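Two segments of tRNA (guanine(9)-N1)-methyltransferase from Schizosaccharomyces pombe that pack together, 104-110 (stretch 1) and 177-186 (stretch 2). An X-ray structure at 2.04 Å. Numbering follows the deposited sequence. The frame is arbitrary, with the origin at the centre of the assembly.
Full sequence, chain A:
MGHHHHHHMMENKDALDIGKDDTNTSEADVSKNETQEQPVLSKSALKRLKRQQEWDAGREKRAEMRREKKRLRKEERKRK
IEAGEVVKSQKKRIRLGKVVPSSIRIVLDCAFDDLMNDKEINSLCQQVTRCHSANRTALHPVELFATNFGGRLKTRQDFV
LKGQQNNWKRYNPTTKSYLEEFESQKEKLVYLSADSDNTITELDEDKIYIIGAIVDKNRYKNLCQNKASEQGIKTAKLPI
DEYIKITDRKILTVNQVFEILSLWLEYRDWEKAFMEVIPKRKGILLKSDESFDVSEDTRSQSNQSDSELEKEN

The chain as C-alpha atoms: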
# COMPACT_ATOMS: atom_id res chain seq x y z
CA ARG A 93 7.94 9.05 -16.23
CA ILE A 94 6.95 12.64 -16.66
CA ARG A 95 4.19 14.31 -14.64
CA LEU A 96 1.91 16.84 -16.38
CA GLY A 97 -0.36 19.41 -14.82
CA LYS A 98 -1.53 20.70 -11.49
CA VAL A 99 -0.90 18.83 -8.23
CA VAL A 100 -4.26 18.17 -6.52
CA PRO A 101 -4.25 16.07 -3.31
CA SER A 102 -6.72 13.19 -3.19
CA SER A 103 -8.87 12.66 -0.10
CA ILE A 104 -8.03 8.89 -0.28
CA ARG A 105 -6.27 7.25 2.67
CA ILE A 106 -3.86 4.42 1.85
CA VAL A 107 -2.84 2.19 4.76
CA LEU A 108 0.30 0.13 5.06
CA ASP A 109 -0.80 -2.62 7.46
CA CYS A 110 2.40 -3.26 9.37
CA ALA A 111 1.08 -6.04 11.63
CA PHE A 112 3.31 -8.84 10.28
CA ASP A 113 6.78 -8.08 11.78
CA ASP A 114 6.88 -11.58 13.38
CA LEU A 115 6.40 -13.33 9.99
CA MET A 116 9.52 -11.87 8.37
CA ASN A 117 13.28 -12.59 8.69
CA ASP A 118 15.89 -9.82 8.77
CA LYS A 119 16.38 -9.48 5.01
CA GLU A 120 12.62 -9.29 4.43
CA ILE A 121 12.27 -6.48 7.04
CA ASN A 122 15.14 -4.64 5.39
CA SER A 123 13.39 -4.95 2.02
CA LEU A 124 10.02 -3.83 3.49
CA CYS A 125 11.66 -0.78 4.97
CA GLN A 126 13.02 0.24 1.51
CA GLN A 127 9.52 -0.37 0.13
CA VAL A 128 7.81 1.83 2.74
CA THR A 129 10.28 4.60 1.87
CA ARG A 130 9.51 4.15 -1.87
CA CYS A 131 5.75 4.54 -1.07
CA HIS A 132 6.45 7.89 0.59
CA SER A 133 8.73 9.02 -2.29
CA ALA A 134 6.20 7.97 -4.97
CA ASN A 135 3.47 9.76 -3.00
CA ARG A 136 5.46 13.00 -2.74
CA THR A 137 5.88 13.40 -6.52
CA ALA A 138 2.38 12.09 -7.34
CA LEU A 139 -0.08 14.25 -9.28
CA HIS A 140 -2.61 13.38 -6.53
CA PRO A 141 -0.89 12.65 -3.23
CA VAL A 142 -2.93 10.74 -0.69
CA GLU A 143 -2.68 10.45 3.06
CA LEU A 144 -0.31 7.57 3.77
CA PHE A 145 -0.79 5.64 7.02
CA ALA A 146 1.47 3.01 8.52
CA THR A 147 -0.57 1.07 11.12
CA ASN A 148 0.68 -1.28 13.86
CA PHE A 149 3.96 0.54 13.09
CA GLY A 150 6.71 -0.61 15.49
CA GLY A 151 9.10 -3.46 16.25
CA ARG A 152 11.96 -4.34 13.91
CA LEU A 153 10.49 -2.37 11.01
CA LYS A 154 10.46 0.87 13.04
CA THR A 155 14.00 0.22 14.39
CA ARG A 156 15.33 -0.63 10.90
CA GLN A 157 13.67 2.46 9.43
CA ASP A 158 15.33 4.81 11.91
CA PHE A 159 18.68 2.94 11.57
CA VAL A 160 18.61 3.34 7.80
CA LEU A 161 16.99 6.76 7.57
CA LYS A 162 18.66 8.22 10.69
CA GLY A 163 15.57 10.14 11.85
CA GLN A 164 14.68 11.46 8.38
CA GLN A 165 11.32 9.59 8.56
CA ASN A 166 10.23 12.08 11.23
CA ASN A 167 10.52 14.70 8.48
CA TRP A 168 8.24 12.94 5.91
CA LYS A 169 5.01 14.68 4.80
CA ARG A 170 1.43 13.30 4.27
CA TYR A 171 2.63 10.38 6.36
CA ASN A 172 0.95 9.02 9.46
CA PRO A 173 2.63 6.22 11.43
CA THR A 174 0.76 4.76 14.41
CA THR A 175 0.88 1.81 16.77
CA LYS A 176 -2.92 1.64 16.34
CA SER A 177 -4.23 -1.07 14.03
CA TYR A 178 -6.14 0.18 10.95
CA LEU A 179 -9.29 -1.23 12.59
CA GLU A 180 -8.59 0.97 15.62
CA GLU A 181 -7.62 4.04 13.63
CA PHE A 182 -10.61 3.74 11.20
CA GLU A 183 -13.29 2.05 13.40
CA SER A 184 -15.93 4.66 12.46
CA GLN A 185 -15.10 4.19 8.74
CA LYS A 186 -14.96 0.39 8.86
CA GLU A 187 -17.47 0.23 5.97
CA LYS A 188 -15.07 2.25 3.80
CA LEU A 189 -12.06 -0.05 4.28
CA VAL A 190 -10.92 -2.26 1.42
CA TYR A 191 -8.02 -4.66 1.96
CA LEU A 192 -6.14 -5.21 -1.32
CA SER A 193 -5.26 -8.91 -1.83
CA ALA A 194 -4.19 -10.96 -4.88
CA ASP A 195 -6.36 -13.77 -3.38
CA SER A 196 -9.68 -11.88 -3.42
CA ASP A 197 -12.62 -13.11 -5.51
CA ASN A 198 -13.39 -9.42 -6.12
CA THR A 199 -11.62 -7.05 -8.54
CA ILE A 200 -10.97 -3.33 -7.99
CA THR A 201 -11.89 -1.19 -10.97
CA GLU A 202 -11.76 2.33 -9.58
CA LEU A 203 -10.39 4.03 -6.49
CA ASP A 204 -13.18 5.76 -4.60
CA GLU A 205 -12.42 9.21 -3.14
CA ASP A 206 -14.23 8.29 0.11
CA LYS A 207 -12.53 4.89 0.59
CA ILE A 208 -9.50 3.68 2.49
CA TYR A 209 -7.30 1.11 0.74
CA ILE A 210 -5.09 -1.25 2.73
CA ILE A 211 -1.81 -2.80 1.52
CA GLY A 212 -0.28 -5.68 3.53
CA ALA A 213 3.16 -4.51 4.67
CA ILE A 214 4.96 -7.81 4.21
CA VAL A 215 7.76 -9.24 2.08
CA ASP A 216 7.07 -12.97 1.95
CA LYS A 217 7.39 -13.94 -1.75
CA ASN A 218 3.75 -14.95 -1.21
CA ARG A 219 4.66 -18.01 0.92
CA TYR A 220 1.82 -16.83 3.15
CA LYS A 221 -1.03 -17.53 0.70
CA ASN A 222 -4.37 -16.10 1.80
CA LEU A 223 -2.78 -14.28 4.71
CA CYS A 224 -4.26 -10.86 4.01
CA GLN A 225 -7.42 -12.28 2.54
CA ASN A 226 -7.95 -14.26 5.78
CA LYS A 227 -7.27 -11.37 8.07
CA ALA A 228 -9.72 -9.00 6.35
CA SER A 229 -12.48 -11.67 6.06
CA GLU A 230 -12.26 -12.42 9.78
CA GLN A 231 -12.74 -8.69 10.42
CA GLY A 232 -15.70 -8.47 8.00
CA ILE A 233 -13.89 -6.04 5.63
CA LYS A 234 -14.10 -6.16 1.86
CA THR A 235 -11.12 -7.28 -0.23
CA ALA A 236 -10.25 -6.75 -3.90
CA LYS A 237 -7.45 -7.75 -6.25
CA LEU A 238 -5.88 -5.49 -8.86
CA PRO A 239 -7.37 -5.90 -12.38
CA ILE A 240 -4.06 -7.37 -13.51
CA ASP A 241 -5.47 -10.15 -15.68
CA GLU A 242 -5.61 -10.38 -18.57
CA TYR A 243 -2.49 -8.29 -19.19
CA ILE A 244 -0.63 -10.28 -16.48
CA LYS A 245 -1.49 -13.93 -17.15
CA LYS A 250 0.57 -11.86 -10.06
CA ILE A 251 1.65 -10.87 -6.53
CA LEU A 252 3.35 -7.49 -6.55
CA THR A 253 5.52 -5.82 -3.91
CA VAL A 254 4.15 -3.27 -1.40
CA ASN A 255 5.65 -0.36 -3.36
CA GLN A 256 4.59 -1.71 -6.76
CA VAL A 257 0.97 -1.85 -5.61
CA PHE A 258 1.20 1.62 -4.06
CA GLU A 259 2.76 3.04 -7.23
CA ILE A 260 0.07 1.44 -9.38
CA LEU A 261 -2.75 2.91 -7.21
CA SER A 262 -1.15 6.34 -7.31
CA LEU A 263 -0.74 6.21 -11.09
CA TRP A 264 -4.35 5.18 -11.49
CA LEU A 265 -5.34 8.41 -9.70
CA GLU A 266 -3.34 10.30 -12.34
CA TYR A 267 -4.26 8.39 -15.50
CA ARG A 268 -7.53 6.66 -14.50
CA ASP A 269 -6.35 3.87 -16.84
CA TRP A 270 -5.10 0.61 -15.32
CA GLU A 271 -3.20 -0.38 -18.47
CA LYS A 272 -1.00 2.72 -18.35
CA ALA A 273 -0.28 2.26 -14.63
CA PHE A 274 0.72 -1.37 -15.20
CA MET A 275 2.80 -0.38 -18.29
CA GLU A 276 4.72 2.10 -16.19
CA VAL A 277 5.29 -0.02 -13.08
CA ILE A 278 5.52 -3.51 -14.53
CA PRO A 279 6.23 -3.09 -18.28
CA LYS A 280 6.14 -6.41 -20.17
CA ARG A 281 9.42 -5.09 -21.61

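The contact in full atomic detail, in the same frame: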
# COMPACT_ATOMS: atom_id res chain seq x y z
N ILE A 104 -8.26 10.31 -0.63
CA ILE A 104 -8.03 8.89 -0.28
C ILE A 104 -6.99 8.70 0.82
O ILE A 104 -6.00 9.44 0.88
CB ILE A 104 -7.70 8.05 -1.54
CG1 ILE A 104 -8.94 8.00 -2.43
CG2 ILE A 104 -7.25 6.61 -1.19
CD1 ILE A 104 -8.69 7.66 -3.92
N ARG A 105 -7.26 7.75 1.73
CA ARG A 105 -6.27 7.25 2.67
C ARG A 105 -5.75 5.93 2.12
O ARG A 105 -6.54 5.10 1.68
CB ARG A 105 -6.86 6.99 4.06
CG ARG A 105 -6.94 8.23 4.97
CD ARG A 105 -7.72 9.37 4.34
NE ARG A 105 -9.08 9.00 3.92
CZ ARG A 105 -10.14 8.95 4.73
NH1 ARG A 105 -10.00 9.19 6.04
NH2 ARG A 105 -11.33 8.63 4.23
N ILE A 106 -4.43 5.75 2.12
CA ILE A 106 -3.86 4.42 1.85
C ILE A 106 -3.11 3.95 3.08
O ILE A 106 -2.29 4.66 3.62
CB ILE A 106 -2.95 4.38 0.58
CG1 ILE A 106 -3.78 4.72 -0.68
CG2 ILE A 106 -2.19 3.01 0.49
CD1 ILE A 106 -3.03 4.61 -2.04
N VAL A 107 -3.42 2.74 3.53
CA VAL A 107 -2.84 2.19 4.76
C VAL A 107 -1.83 1.09 4.47
O VAL A 107 -2.17 0.07 3.83
CB VAL A 107 -3.94 1.58 5.66
CG1 VAL A 107 -3.35 0.91 6.86
CG2 VAL A 107 -5.01 2.63 6.05
N LEU A 108 -0.61 1.26 4.98
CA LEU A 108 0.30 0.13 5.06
C LEU A 108 0.06 -0.60 6.39
O LEU A 108 0.30 -0.03 7.49
CB LEU A 108 1.76 0.57 4.88
CG LEU A 108 2.03 1.52 3.71
CD1 LEU A 108 3.49 1.91 3.60
CD2 LEU A 108 1.47 0.99 2.36
N ASP A 109 -0.47 -1.83 6.29
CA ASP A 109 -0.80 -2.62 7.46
C ASP A 109 0.48 -3.32 7.91
O ASP A 109 0.89 -4.32 7.33
CB ASP A 109 -1.89 -3.66 7.14
CG ASP A 109 -2.15 -4.64 8.28
OD1 ASP A 109 -1.77 -4.39 9.45
OD2 ASP A 109 -2.79 -5.67 8.01
N CYS A 110 1.10 -2.76 8.94
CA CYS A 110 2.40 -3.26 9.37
C CYS A 110 2.30 -4.22 10.55
O CYS A 110 3.15 -4.19 11.42
CB CYS A 110 3.35 -2.10 9.70
SG CYS A 110 3.70 -0.95 8.34
N SER A 177 -3.85 -0.26 15.20
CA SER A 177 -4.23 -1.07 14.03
C SER A 177 -5.11 -0.19 13.14
O SER A 177 -5.64 0.82 13.62
CB SER A 177 -5.05 -2.27 14.49
OG SER A 177 -6.35 -1.83 14.85
N TYR A 178 -5.24 -0.55 11.86
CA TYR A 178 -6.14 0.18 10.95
C TYR A 178 -7.58 0.13 11.45
O TYR A 178 -8.32 1.10 11.29
CB TYR A 178 -6.04 -0.27 9.46
CG TYR A 178 -6.28 -1.76 9.16
CD1 TYR A 178 -5.21 -2.60 8.87
CD2 TYR A 178 -7.55 -2.29 9.12
CE1 TYR A 178 -5.42 -3.98 8.59
CE2 TYR A 178 -7.77 -3.68 8.82
CZ TYR A 178 -6.70 -4.50 8.58
OH TYR A 178 -6.89 -5.85 8.30
N LEU A 179 -7.95 -1.01 12.05
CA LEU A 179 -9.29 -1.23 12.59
C LEU A 179 -9.55 -0.26 13.74
O LEU A 179 -10.64 0.28 13.86
CB LEU A 179 -9.49 -2.69 13.03
CG LEU A 179 -10.94 -3.21 13.18
CD1 LEU A 179 -11.73 -3.10 11.88
CD2 LEU A 179 -10.99 -4.66 13.72
N GLU A 180 -8.52 -0.01 14.55
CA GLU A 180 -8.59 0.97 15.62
C GLU A 180 -8.66 2.37 15.06
O GLU A 180 -9.56 3.12 15.41
CB GLU A 180 -7.41 0.82 16.60
CG GLU A 180 -7.48 -0.47 17.40
CD GLU A 180 -6.26 -0.74 18.29
OE1 GLU A 180 -6.46 -1.30 19.39
OE2 GLU A 180 -5.10 -0.43 17.90
N GLU A 181 -7.72 2.71 14.18
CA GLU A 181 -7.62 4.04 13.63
C GLU A 181 -8.86 4.45 12.79
O GLU A 181 -9.26 5.63 12.81
CB GLU A 181 -6.30 4.19 12.86
CG GLU A 181 -6.08 5.51 12.14
CD GLU A 181 -5.73 6.66 13.07
OE1 GLU A 181 -6.04 7.81 12.69
OE2 GLU A 181 -5.15 6.43 14.16
N PHE A 182 -9.45 3.49 12.09
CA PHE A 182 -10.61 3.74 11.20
C PHE A 182 -11.89 2.98 11.58
O PHE A 182 -12.68 2.61 10.72
CB PHE A 182 -10.24 3.45 9.73
CG PHE A 182 -9.11 4.31 9.22
CD1 PHE A 182 -7.82 3.79 9.11
CD2 PHE A 182 -9.32 5.66 8.92
CE1 PHE A 182 -6.76 4.60 8.65
CE2 PHE A 182 -8.28 6.47 8.45
CZ PHE A 182 -7.00 5.95 8.32
N GLU A 183 -12.09 2.75 12.88
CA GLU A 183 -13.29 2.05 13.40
C GLU A 183 -14.62 2.63 12.88
O GLU A 183 -15.49 1.88 12.41
CB GLU A 183 -13.27 2.03 14.94
CG GLU A 183 -14.24 1.01 15.57
CD GLU A 183 -15.67 1.55 15.71
OE1 GLU A 183 -15.84 2.78 15.86
OE2 GLU A 183 -16.61 0.73 15.66
N SER A 184 -14.74 3.96 12.94
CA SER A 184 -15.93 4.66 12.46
C SER A 184 -16.13 4.57 10.93
O SER A 184 -17.24 4.73 10.43
CB SER A 184 -15.89 6.12 12.90
OG SER A 184 -15.13 6.89 11.97
N GLN A 185 -15.05 4.29 10.19
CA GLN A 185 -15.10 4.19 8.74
C GLN A 185 -14.88 2.76 8.28
O GLN A 185 -14.48 2.53 7.15
CB GLN A 185 -14.03 5.08 8.10
CG GLN A 185 -14.01 6.51 8.59
CD GLN A 185 -13.01 6.75 9.71
OE1 GLN A 185 -12.89 5.94 10.62
NE2 GLN A 185 -12.30 7.85 9.63
N LYS A 186 -15.15 1.80 9.16
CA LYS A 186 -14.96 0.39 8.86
C LYS A 186 -15.58 -0.05 7.52
O LYS A 186 -15.03 -0.88 6.81
CB LYS A 186 -15.49 -0.48 10.01
O HOH W 1 -2.69 -2.52 11.08

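How do the two backbones lie against each other? Residues 105-109 form an extended strand, while residues 178-181 make a short helix, and the two stand well apart. The nearest CA atoms are 7.0 Å apart between Asp 109 and Tyr 178, but 10.2 Å apart between Arg 105 and Phe 182. The gap therefore widens from the Asp 109 end of the strand toward the Arg 105 end, and side chains have to fill it. A strand turns alternate side chains to opposite faces: Arg 105, Val 107 and Asp 109 point toward the second stretch, whereas Ile 106 and Leu 108 point away. Tyr 178 and Phe 182 stand four residues apart, about one helical turn, so both can face the strand.

What holds the second stretch in shape so that its two rings can be presented together? Ser 177 caps the start of the helix: its OG accepts from Glu 180 N at 2.8 Å, and its own backbone N donates to Glu 180 OE2 at 3.0 Å. This reciprocal pair gives a partner to a backbone NH in the first turn, where no preceding helical carbonyl is available. Backbone bonds from Glu 181 N to Ser 177 O, at 2.9 Å, and from Phe 182 N to Tyr 178 O, at 2.8 Å, complete the turn. Phe 182 is the first residue to leave helical phi/psi, yet its NH is still tied back to Tyr 178.

Which side chains form the apolar centre of the contact? Val 107, in the middle of the strand, reaches both aromatic residues with its two methyl groups. Its CG1 lies 3.9 Å from Tyr 178 CB, and its CG2 lies 3.7 Å from Phe 182 CE1. These are van der Waals contacts among buried side chains, favoured because they keep hydrocarbon surface out of water. Further along the strand, Arg 105 NH1 lies 4.0 Å from Phe 182 CE2. The approach to the ring is oblique, and the long arginine side chain helps to bridge the wider end of the gap. Gln 185 adds a small contact beside it.

How is the buried carboxylate of Asp 109 accommodated next to an aromatic ring? Asp 109 OD2 sits 3.2 Å from Tyr 178 CE1, at the ring edge and near its plane. That placement suits an acidic oxygen, because the ring's edge hydrogens carry a slight positive charge while its faces are electron-rich. Both OD2 and the tyrosine hydroxyl find hydrogen bonds elsewhere in the structure. The other carboxylate oxygen, OD1 of Asp 109, accepts a hydrogen bond of 2.6 Å from the oxygen of water 1. The same water oxygen accepts a weak one of 3.3 Å from Tyr 178 N, linking the strand to the start of the helix. No direct hydrogen bond joins the two stretches; side-chain packing and this water make the connection, burying 269 Å² in all.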